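Local coordinates for putative branched-chain amino acid transport system substrate-binding protein (Rhodopseudomonas palustris, PDB 3TX6) that probably serves as the periplasmic solute-binding component of an ABC transporter, capturing lignin-derived aromatic acids and, in this crystal, holding 3-(4-hydroxy-phenyl)pyruvic acid between its lobes, at residues P81-S86 / P101-P106; Q93-A98 / A109-A114; V113-P118 / G331-T336. One frame throughout, in Å; residues are numbered along the deposited sequence. Where two conformers were deposited one is given.

Contact 1: P81-S86 / P101-P106; sequences PTVAVS and PLPITP. With ENO (3-(4-hydroxy-phenyl)pyruvic acid), chain D.
L102 lays its forked end over T82 and S86 of helix 79-92, the helix that precedes strand 96-98 in a lobe of the periplasmic binding protein fold. Segment 101-106 is the loop leaving that strand, and the contact is apolar, with no hydrogen bond across it. Of the two leucine methyls, CD2 meets T82 CG2 at 4.0 Å, and CD1 lies between T82 and S86, 3.9 Å from S86 CB. The T82 and L102 side chains cross at about a right angle. V83 contributes one branch: its CG2 is 4.1 Å from L102 CB and equally close to CD of P103, bridging the two loop residues.

The polar ends of the helix residues are engaged outside the contact. T82 OG1 is hydrogen-bonded to V78 O and S76 N, and S86 OG pairs with S112 OG, which leaves carbon atoms of both residues to meet the leucine. The start of the loop belongs to the ligand pocket, and the P101 carbonyl O is hydrogen-bonded to T79 OG1. On the pocket side, CD of P101 lies 3.2 Å from O4 of the bound 3-(4-hydroxy-phenyl)pyruvic acid.

Contact 2: Q93-A98 / A109-A114; sequences QVPHIA and AKWSVA
Strands 96-98 and 112-114 run parallel, their axes 4.6 Å apart at closest approach, with H96, I97 and A98 paired to S112, V113 and A114. Three backbone bonds join them: H96 N to W111 O, V113 N to H96 O, and A98 N to V113 O at 2.8 Å; the last is nearly straight at its hydrogen (173°). H96 points to the same face of the sheet as S112, and ND1 meets S112 OG at the ring edge, in plane, at 2.8 Å, with either atom a possible donor; S112 OG is also hydrogen-bonded to S86 OG of helix 79-92. NE2 of the same ring is hydrogen-bonded to G75 O, so both imidazole nitrogens have partners and the ring's rotation is fixed. On the other face I97 and V113 lie side by side, CG1 to CG2 3.9 Å.

With helix 106-109 between them, the strands form a beta-alpha-beta crossover at the edge of the six-stranded sheet of this lobe. W111, ahead of the second strand, takes the backbone of Q93 and V94 over one indole face: Q93 CA sits 3.7 Å from the five-membered ring centroid, a CH-pi contact. Q93 CB lies 3.6 Å from W111 CZ2, and P95 CD is 3.7 Å from W111 CZ3. One water in the indole plane accepts from W111 NE1 at 2.9 Å and from Q93 NE2, with a weak third bond from K110 NZ.

Contact 3: V113-P118 / G331-T336; sequences VAMPQP and GVYSFT. With ENO (3-(4-hydroxy-phenyl)pyruvic acid), chain D.
The segment leaving edge strand 112-114 toward the ligand pocket meets segment 331-336, which begins on a strand of a small two-stranded antiparallel hairpin, through two aromatic rings. Y333 OH donates to M115 O at 2.6 Å; the C=O...O angle of 125° places the hydroxyl well off the carbonyl axis, and M115 O lies at the edge of the Y333 ring, in its plane. In the conformer described, one of two deposited, the selenomethionine side chain of M115 folds back over a face of this ring, bent at chi2 (-52°) and chi3 (-69°). There CE lies 3.9 Å from the Y333 ring centroid, over the face, a CH-pi contact, and SE stands 4.5 Å from it in a Met-aromatic arrangement, so this ring contact may not be permanent.

F335 presents a face to V113: CG1 sits over the ring centre, 3.9 Å from the centroid, and CB is 3.7 Å from CE1 of F335. A114 O, near the edge of the phenylalanine ring, is buried here without a hydrogen-bonding partner in the model. P116 CB approaches ligand O3 at 3.4 Å. Around the contact, M115 packs on D289 and V293 and P116 on H286 of helix 282-304, while Y333 rests against I326 and A328 of strand 326-328.

Contacts 1 and 3 reach the ligand, with contact 2 in the sheet behind them. Contacts 1 and 2, with centres 9 Å apart, join through the hydrogen bond between S86 OG and S112 OG, 2.8 Å long, and T82 CG2 packs on A98 CB at 3.6 Å. Contact 2 passes into contact 3 through the shared residues V113 and A114; A98 O and M115 N, 3.0 Å apart, probably continue the strand pairing. Contacts 1 and 3 converge at the ligand, where P116 CG lies 3.7 Å from P101 N. P101 approaches the pyruvate end of the ligand and P116 its phenol oxygen, whereas the A114 side chain stays about 9 Å from the ligand.

Contact 1: P81-S86 / P101-P106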
loop_
_atom_site.group_PDB
_atom_site.type_symbol
_atom_site.label_atom_id
_atom_site.label_comp_id
_atom_site.label_asym_id
_atom_site.label_seq_id
_atom_site.Cartn_x
_atom_site.Cartn_y
_atom_site.Cartn_z
ATOM N N PRO A 81 -4.772 -10.871 4.545
ATOM C CA PRO A 81 -5.288 -10.515 5.886
ATOM C C PRO A 81 -6.139 -9.211 5.877
ATOM O O PRO A 81 -6.958 -8.985 6.776
ATOM C CB PRO A 81 -4.018 -10.354 6.708
ATOM C CG PRO A 81 -2.946 -10.062 5.726
ATOM C CD PRO A 81 -3.318 -10.858 4.496
ATOM N N THR A 82 -5.898 -8.312 4.910
ATOM C CA THR A 82 -6.627 -7.043 4.816
ATOM C C THR A 82 -8.085 -7.311 4.427
ATOM O O THR A 82 -9.025 -6.675 4.973
ATOM C CB THR A 82 -5.953 -6.088 3.819
ATOM O OG1 THR A 82 -4.641 -5.809 4.279
ATOM C CG2 THR A 82 -6.694 -4.744 3.673
ATOM N N VAL A 83 -8.297 -8.275 3.529
ATOM C CA VAL A 83 -9.650 -8.730 3.223
ATOM C C VAL A 83 -10.358 -9.220 4.496
ATOM O O VAL A 83 -11.513 -8.846 4.764
ATOM C CB VAL A 83 -9.659 -9.771 2.097
ATOM C CG1 VAL A 83 -11.031 -10.450 1.983
ATOM C CG2 VAL A 83 -9.246 -9.119 0.746
ATOM N N ALA A 84 -9.647 -9.992 5.297
ATOM C CA ALA A 84 -10.165 -10.486 6.562
ATOM C C ALA A 84 -10.564 -9.365 7.523
ATOM O O ALA A 84 -11.638 -9.437 8.158
ATOM C CB ALA A 84 -9.176 -11.440 7.231
ATOM N N VAL A 85 -9.713 -8.354 7.664
ATOM C CA VAL A 85 -10.027 -7.240 8.521
ATOM C C VAL A 85 -11.281 -6.537 8.035
ATOM O O VAL A 85 -12.136 -6.176 8.824
ATOM C CB VAL A 85 -8.840 -6.267 8.627
ATOM C CG1 VAL A 85 -9.227 -5.029 9.444
ATOM C CG2 VAL A 85 -7.605 -6.957 9.257
ATOM N N SER A 86 -11.390 -6.352 6.719
ATOM C CA SER A 86 -12.566 -5.710 6.134
ATOM C C SER A 86 -13.842 -6.477 6.425
ATOM O O SER A 86 -14.876 -5.856 6.760
ATOM C CB SER A 86 -12.382 -5.474 4.599
ATOM O OG SER A 86 -13.472 -4.806 4.061
ATOM N N PRO A 101 -3.660 -2.733 -0.576
ATOM C CA PRO A 101 -4.753 -2.641 -1.525
ATOM C C PRO A 101 -5.596 -3.942 -1.358
ATOM O O PRO A 101 -5.127 -4.996 -0.885
ATOM C CB PRO A 101 -4.065 -2.418 -2.858
ATOM C CG PRO A 101 -2.682 -2.829 -2.696
ATOM C CD PRO A 101 -2.361 -2.904 -1.231
ATOM N N LEU A 102 -6.865 -3.816 -1.551
ATOM C CA LEU A 102 -7.720 -4.962 -1.565
ATOM C C LEU A 102 -8.852 -4.653 -2.541
ATOM O O LEU A 102 -9.130 -3.464 -2.831
ATOM C CB LEU A 102 -8.291 -5.224 -0.152
ATOM C CG LEU A 102 -9.402 -4.335 0.348
ATOM C CD1 LEU A 102 -10.158 -5.018 1.487
ATOM C CD2 LEU A 102 -8.800 -2.995 0.756
ATOM N N PRO A 103 -9.498 -5.711 -3.032
ATOM C CA PRO A 103 -10.711 -5.520 -3.798
ATOM C C PRO A 103 -11.830 -5.020 -2.872
ATOM O O PRO A 103 -12.299 -5.763 -1.988
ATOM C CB PRO A 103 -11.023 -6.929 -4.331
ATOM C CG PRO A 103 -9.808 -7.751 -4.061
ATOM C CD PRO A 103 -9.140 -7.138 -2.894
ATOM N N ILE A 104 -12.220 -3.762 -3.045
ATOM C CA ILE A 104 -13.241 -3.142 -2.171
ATOM C C ILE A 104 -14.562 -3.294 -2.901
ATOM O O ILE A 104 -14.965 -2.407 -3.641
ATOM C CB ILE A 104 -12.948 -1.651 -1.739
ATOM C CG1 ILE A 104 -11.647 -1.569 -0.959
ATOM C CG2 ILE A 104 -14.014 -1.152 -0.755
ATOM C CD1 ILE A 104 -11.259 -0.205 -0.409
ATOM N N THR A 105 -15.174 -4.464 -2.715
ATOM C CA THR A 105 -16.451 -4.859 -3.246
ATOM C C THR A 105 -17.613 -4.146 -2.544
ATOM O O THR A 105 -17.464 -3.578 -1.466
ATOM C CB THR A 105 -16.666 -6.360 -3.034
ATOM O OG1 THR A 105 -16.610 -6.651 -1.624
ATOM C CG2 THR A 105 -15.623 -7.167 -3.781
ATOM N N PRO A 106 -18.790 -4.175 -3.151
ATOM C CA PRO A 106 -19.920 -3.543 -2.488
ATOM C C PRO A 106 -20.141 -4.026 -1.032
ATOM O O PRO A 106 -20.524 -3.256 -0.185
ATOM C CB PRO A 106 -21.087 -3.903 -3.412
ATOM C CG PRO A 106 -20.447 -3.948 -4.772
ATOM C CD PRO A 106 -19.138 -4.623 -4.514
HETATM O O4 ENO D . -1.048 -5.788 -0.815
HETATM C C9 ENO D . 1.037 -3.276 0.174
HETATM C C8 ENO D . 0.995 -1.897 0.166
HETATM C C7 ENO D . 1.121 -1.176 -1.032
HETATM C C6 ENO D . 1.190 -1.881 -2.217
HETATM C C5 ENO D . 1.252 -3.272 -2.224
HETATM C C4 ENO D . 1.161 -3.993 -1.021
HETATM O O3 ENO D . 1.047 0.211 -0.983
HETATM C C3 ENO D . 1.294 -5.489 -1.003
HETATM C C2 ENO D . 0.065 -6.315 -0.981
HETATM C C1 ENO D . 0.233 -7.760 -1.031
HETATM O O2 ENO D . -0.794 -8.466 -0.957
HETATM O O1 ENO D . 1.383 -8.279 -1.153
#

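Contact 2: Q93-A98 / A109-A114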
loop_
_atom_site.group_PDB
_atom_site.type_symbol
_atom_site.label_atom_id
_atom_site.label_comp_id
_atom_site.label_asym_id
_atom_site.label_seq_id
_atom_site.Cartn_x
_atom_site.Cartn_y
_atom_site.Cartn_z
ATOM N N GLN A 93 -19.454 -3.087 12.150
ATOM C CA GLN A 93 -19.775 -1.692 11.880
ATOM C C GLN A 93 -18.785 -0.711 12.497
ATOM O O GLN A 93 -19.151 0.195 13.258
ATOM C CB GLN A 93 -21.240 -1.379 12.293
ATOM C CG GLN A 93 -22.249 -2.365 11.700
ATOM C CD GLN A 93 -23.645 -1.959 12.077
ATOM O OE1 GLN A 93 -24.148 -2.280 13.191
ATOM N NE2 GLN A 93 -24.270 -1.225 11.196
ATOM N N VAL A 94 -17.523 -0.942 12.181
ATOM C CA VAL A 94 -16.422 -0.141 12.665
ATOM C C VAL A 94 -15.612 0.359 11.450
ATOM O O VAL A 94 -15.271 -0.405 10.584
ATOM C CB VAL A 94 -15.508 -0.957 13.594
ATOM C CG1 VAL A 94 -14.327 -0.075 14.091
ATOM C CG2 VAL A 94 -16.307 -1.531 14.764
ATOM N N PRO A 95 -15.278 1.667 11.426
ATOM C CA PRO A 95 -14.435 2.161 10.343
ATOM C C PRO A 95 -13.132 1.391 10.261
ATOM O O PRO A 95 -12.449 1.169 11.275
ATOM C CB PRO A 95 -14.187 3.622 10.713
ATOM C CG PRO A 95 -15.425 3.993 11.519
ATOM C CD PRO A 95 -15.761 2.760 12.292
ATOM N N HIS A 96 -12.760 1.061 9.033
ATOM C CA HIS A 96 -11.541 0.329 8.742
ATOM C C HIS A 96 -10.721 1.076 7.743
ATOM O O HIS A 96 -11.191 1.378 6.636
ATOM C CB HIS A 96 -11.941 -1.054 8.185
ATOM C CG HIS A 96 -10.792 -1.809 7.590
ATOM N ND1 HIS A 96 -10.916 -2.566 6.456
ATOM C CD2 HIS A 96 -9.456 -1.922 8.005
ATOM C CE1 HIS A 96 -9.716 -3.105 6.166
ATOM N NE2 HIS A 96 -8.822 -2.707 7.105
ATOM N N ILE A 97 -9.472 1.387 8.109
ATOM C CA ILE A 97 -8.532 1.963 7.160
ATOM C C ILE A 97 -7.508 0.878 6.774
ATOM O O ILE A 97 -6.691 0.425 7.609
ATOM C CB ILE A 97 -7.808 3.202 7.732
ATOM C CG1 ILE A 97 -8.802 4.299 8.060
ATOM C CG2 ILE A 97 -6.816 3.703 6.726
ATOM C CD1 ILE A 97 -8.231 5.520 8.797
ATOM N N ALA A 98 -7.630 0.397 5.537
ATOM C CA ALA A 98 -6.783 -0.650 4.993
ATOM C C ALA A 98 -5.384 -0.115 4.723
ATOM O O ALA A 98 -5.243 0.970 4.155
ATOM C CB ALA A 98 -7.415 -1.261 3.734
ATOM N N ALA A 109 -17.484 -2.037 1.101
ATOM C CA ALA A 109 -17.322 -0.595 0.873
ATOM C C ALA A 109 -17.874 0.277 1.969
ATOM O O ALA A 109 -17.394 1.392 2.147
ATOM C CB ALA A 109 -17.930 -0.144 -0.451
ATOM N N LYS A 110 -18.894 -0.171 2.687
ATOM C CA LYS A 110 -19.515 0.737 3.640
ATOM C C LYS A 110 -18.542 1.169 4.725
ATOM O O LYS A 110 -18.475 2.327 5.026
ATOM C CB LYS A 110 -20.747 0.117 4.267
ATOM C CG LYS A 110 -21.483 1.095 5.172
ATOM C CD LYS A 110 -22.850 0.606 5.601
ATOM C CE LYS A 110 -23.475 1.553 6.637
ATOM N NZ LYS A 110 -24.874 1.267 7.082
ATOM N N TRP A 111 -17.788 0.224 5.296
ATOM C CA TRP A 111 -16.930 0.525 6.456
ATOM C C TRP A 111 -15.453 0.583 6.167
ATOM O O TRP A 111 -14.717 0.995 7.035
ATOM C CB TRP A 111 -17.233 -0.412 7.605
ATOM C CG TRP A 111 -18.606 -0.193 8.142
ATOM C CD1 TRP A 111 -19.756 -0.907 7.837
ATOM C CD2 TRP A 111 -19.009 0.844 9.067
ATOM N NE1 TRP A 111 -20.812 -0.382 8.532
ATOM C CE2 TRP A 111 -20.433 0.703 9.250
ATOM C CE3 TRP A 111 -18.344 1.873 9.713
ATOM C CZ2 TRP A 111 -21.152 1.538 10.103
ATOM C CZ3 TRP A 111 -19.071 2.713 10.576
ATOM C CH2 TRP A 111 -20.458 2.554 10.743
ATOM N N SER A 112 -15.009 0.222 4.944
ATOM C CA SER A 112 -13.582 0.212 4.604
ATOM C C SER A 112 -13.221 1.282 3.584
ATOM O O SER A 112 -13.917 1.476 2.605
ATOM C CB SER A 112 -13.140 -1.142 4.021
ATOM O OG SER A 112 -13.276 -2.197 4.970
ATOM N N VAL A 113 -12.101 1.941 3.866
ATOM C CA VAL A 113 -11.369 2.730 2.897
ATOM C C VAL A 113 -9.936 2.180 2.841
ATOM O O VAL A 113 -9.525 1.429 3.719
ATOM C CB VAL A 113 -11.340 4.225 3.255
ATOM C CG1 VAL A 113 -12.752 4.815 3.196
ATOM C CG2 VAL A 113 -10.674 4.517 4.598
ATOM N N ALA A 114 -9.176 2.609 1.840
ATOM C CA ALA A 114 -7.789 2.139 1.664
ATOM C C ALA A 114 -6.788 3.283 1.531
ATOM O O ALA A 114 -7.028 4.222 0.805
ATOM C CB ALA A 114 -7.686 1.201 0.490
HETATM O O HOH W 1 -23.580 -1.259 8.594
#

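Contact 3: V113-P118 / G331-T336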
loop_
_atom_site.group_PDB
_atom_site.type_symbol
_atom_site.label_atom_id
_atom_site.label_comp_id
_atom_site.label_asym_id
_atom_site.label_seq_id
_atom_site.Cartn_x
_atom_site.Cartn_y
_atom_site.Cartn_z
ATOM N N VAL A 113 -12.101 1.941 3.866
ATOM C CA VAL A 113 -11.369 2.730 2.897
ATOM C C VAL A 113 -9.936 2.180 2.841
ATOM O O VAL A 113 -9.525 1.429 3.719
ATOM C CB VAL A 113 -11.340 4.225 3.255
ATOM C CG1 VAL A 113 -12.752 4.815 3.196
ATOM C CG2 VAL A 113 -10.674 4.517 4.598
ATOM N N ALA A 114 -9.176 2.609 1.840
ATOM C CA ALA A 114 -7.789 2.139 1.664
ATOM C C ALA A 114 -6.788 3.283 1.531
ATOM O O ALA A 114 -7.028 4.222 0.805
ATOM C CB ALA A 114 -7.686 1.201 0.490
HETATM N N MSE A 115 -5.650 3.146 2.194
HETATM C CA MSE A 115 -4.560 4.097 2.031
HETATM C C MSE A 115 -3.703 3.828 0.795
HETATM O O MSE A 115 -3.319 4.768 0.106
HETATM C CB MSE A 115 -3.736 4.165 3.310
HETATM C CG MSE A 115 -4.623 4.485 4.518
HETATM SE SE MSE A 115 -5.777 6.097 4.293
HETATM C CE MSE A 115 -4.276 7.321 4.318
ATOM N N PRO A 116 -3.338 2.566 0.510
ATOM C CA PRO A 116 -2.495 2.342 -0.691
ATOM C C PRO A 116 -3.166 2.775 -1.981
ATOM O O PRO A 116 -4.391 2.724 -2.109
ATOM C CB PRO A 116 -2.236 0.838 -0.678
ATOM C CG PRO A 116 -2.389 0.467 0.760
ATOM C CD PRO A 116 -3.575 1.309 1.211
ATOM N N GLN A 117 -2.350 3.216 -2.938
ATOM C CA GLN A 117 -2.836 3.548 -4.224
ATOM C C GLN A 117 -3.548 2.341 -4.871
ATOM O O GLN A 117 -3.063 1.222 -4.798
ATOM C CB GLN A 117 -1.697 3.993 -5.133
ATOM C CG GLN A 117 -1.021 5.295 -4.685
ATOM C CD GLN A 117 -0.017 5.138 -3.553
ATOM O OE1 GLN A 117 0.262 4.024 -3.117
ATOM N NE2 GLN A 117 0.566 6.269 -3.099
ATOM N N PRO A 118 -4.715 2.587 -5.506
ATOM C CA PRO A 118 -5.398 1.518 -6.214
ATOM C C PRO A 118 -4.598 1.028 -7.379
ATOM O O PRO A 118 -3.845 1.793 -8.006
ATOM C CB PRO A 118 -6.721 2.157 -6.635
ATOM C CG PRO A 118 -6.443 3.600 -6.748
ATOM C CD PRO A 118 -5.388 3.884 -5.688
ATOM N N GLY A 331 -0.577 10.970 -0.948
ATOM C CA GLY A 331 -1.622 11.455 -1.818
ATOM C C GLY A 331 -2.543 12.432 -1.134
ATOM O O GLY A 331 -2.343 12.737 0.064
ATOM N N VAL A 332 -3.565 12.863 -1.886
ATOM C CA VAL A 332 -4.570 13.778 -1.379
ATOM C C VAL A 332 -5.870 12.995 -1.519
ATOM O O VAL A 332 -6.293 12.691 -2.645
ATOM C CB VAL A 332 -4.610 15.110 -2.132
ATOM C CG1 VAL A 332 -5.720 15.982 -1.559
ATOM C CG2 VAL A 332 -3.193 15.768 -2.101
ATOM N N TYR A 333 -6.482 12.670 -0.385
ATOM C CA TYR A 333 -7.607 11.731 -0.343
ATOM C C TYR A 333 -8.962 12.458 -0.356
ATOM O O TYR A 333 -9.190 13.361 0.440
ATOM C CB TYR A 333 -7.537 10.888 0.925
ATOM C CG TYR A 333 -6.384 9.891 0.939
ATOM C CD1 TYR A 333 -5.114 10.266 1.343
ATOM C CD2 TYR A 333 -6.555 8.580 0.502
ATOM C CE1 TYR A 333 -4.047 9.374 1.320
ATOM C CE2 TYR A 333 -5.485 7.674 0.472
ATOM C CZ TYR A 333 -4.228 8.079 0.899
ATOM O OH TYR A 333 -3.155 7.221 0.879
ATOM N N SER A 334 -9.849 12.011 -1.258
ATOM C CA SER A 334 -11.241 12.423 -1.246
ATOM C C SER A 334 -12.109 11.211 -1.478
ATOM O O SER A 334 -12.379 10.829 -2.597
ATOM C CB SER A 334 -11.548 13.477 -2.322
ATOM O OG SER A 334 -10.851 14.677 -2.104
ATOM N N PHE A 335 -12.544 10.578 -0.396
ATOM C CA PHE A 335 -13.363 9.401 -0.537
ATOM C C PHE A 335 -14.813 9.758 -0.846
ATOM O O PHE A 335 -15.284 10.818 -0.463
ATOM C CB PHE A 335 -13.369 8.632 0.787
ATOM C CG PHE A 335 -12.002 8.235 1.296
ATOM C CD1 PHE A 335 -11.276 7.292 0.629
ATOM C CD2 PHE A 335 -11.452 8.803 2.439
ATOM C CE1 PHE A 335 -10.023 6.885 1.073
ATOM C CE2 PHE A 335 -10.199 8.408 2.900
ATOM C CZ PHE A 335 -9.504 7.430 2.213
ATOM N N THR A 336 -15.544 8.831 -1.474
ATOM C CA THR A 336 -16.984 8.983 -1.594
ATOM C C THR A 336 -17.602 7.687 -1.127
ATOM O O THR A 336 -16.868 6.727 -0.803
ATOM C CB THR A 336 -17.434 9.303 -3.044
ATOM O OG1 THR A 336 -17.189 8.190 -3.909
ATOM C CG2 THR A 336 -16.698 10.505 -3.542
HETATM O O4 ENO D . -1.048 -5.788 -0.815
HETATM C C9 ENO D . 1.037 -3.276 0.174
HETATM C C8 ENO D . 0.995 -1.897 0.166
HETATM C C7 ENO D . 1.121 -1.176 -1.032
HETATM C C6 ENO D . 1.190 -1.881 -2.217
HETATM C C5 ENO D . 1.252 -3.272 -2.224
HETATM C C4 ENO D . 1.161 -3.993 -1.021
HETATM O O3 ENO D . 1.047 0.211 -0.983
HETATM C C3 ENO D . 1.294 -5.489 -1.003
HETATM C C2 ENO D . 0.065 -6.315 -0.981
HETATM C C1 ENO D . 0.233 -7.760 -1.031
HETATM O O2 ENO D . -0.794 -8.466 -0.957
HETATM O O1 ENO D . 1.383 -8.279 -1.153
#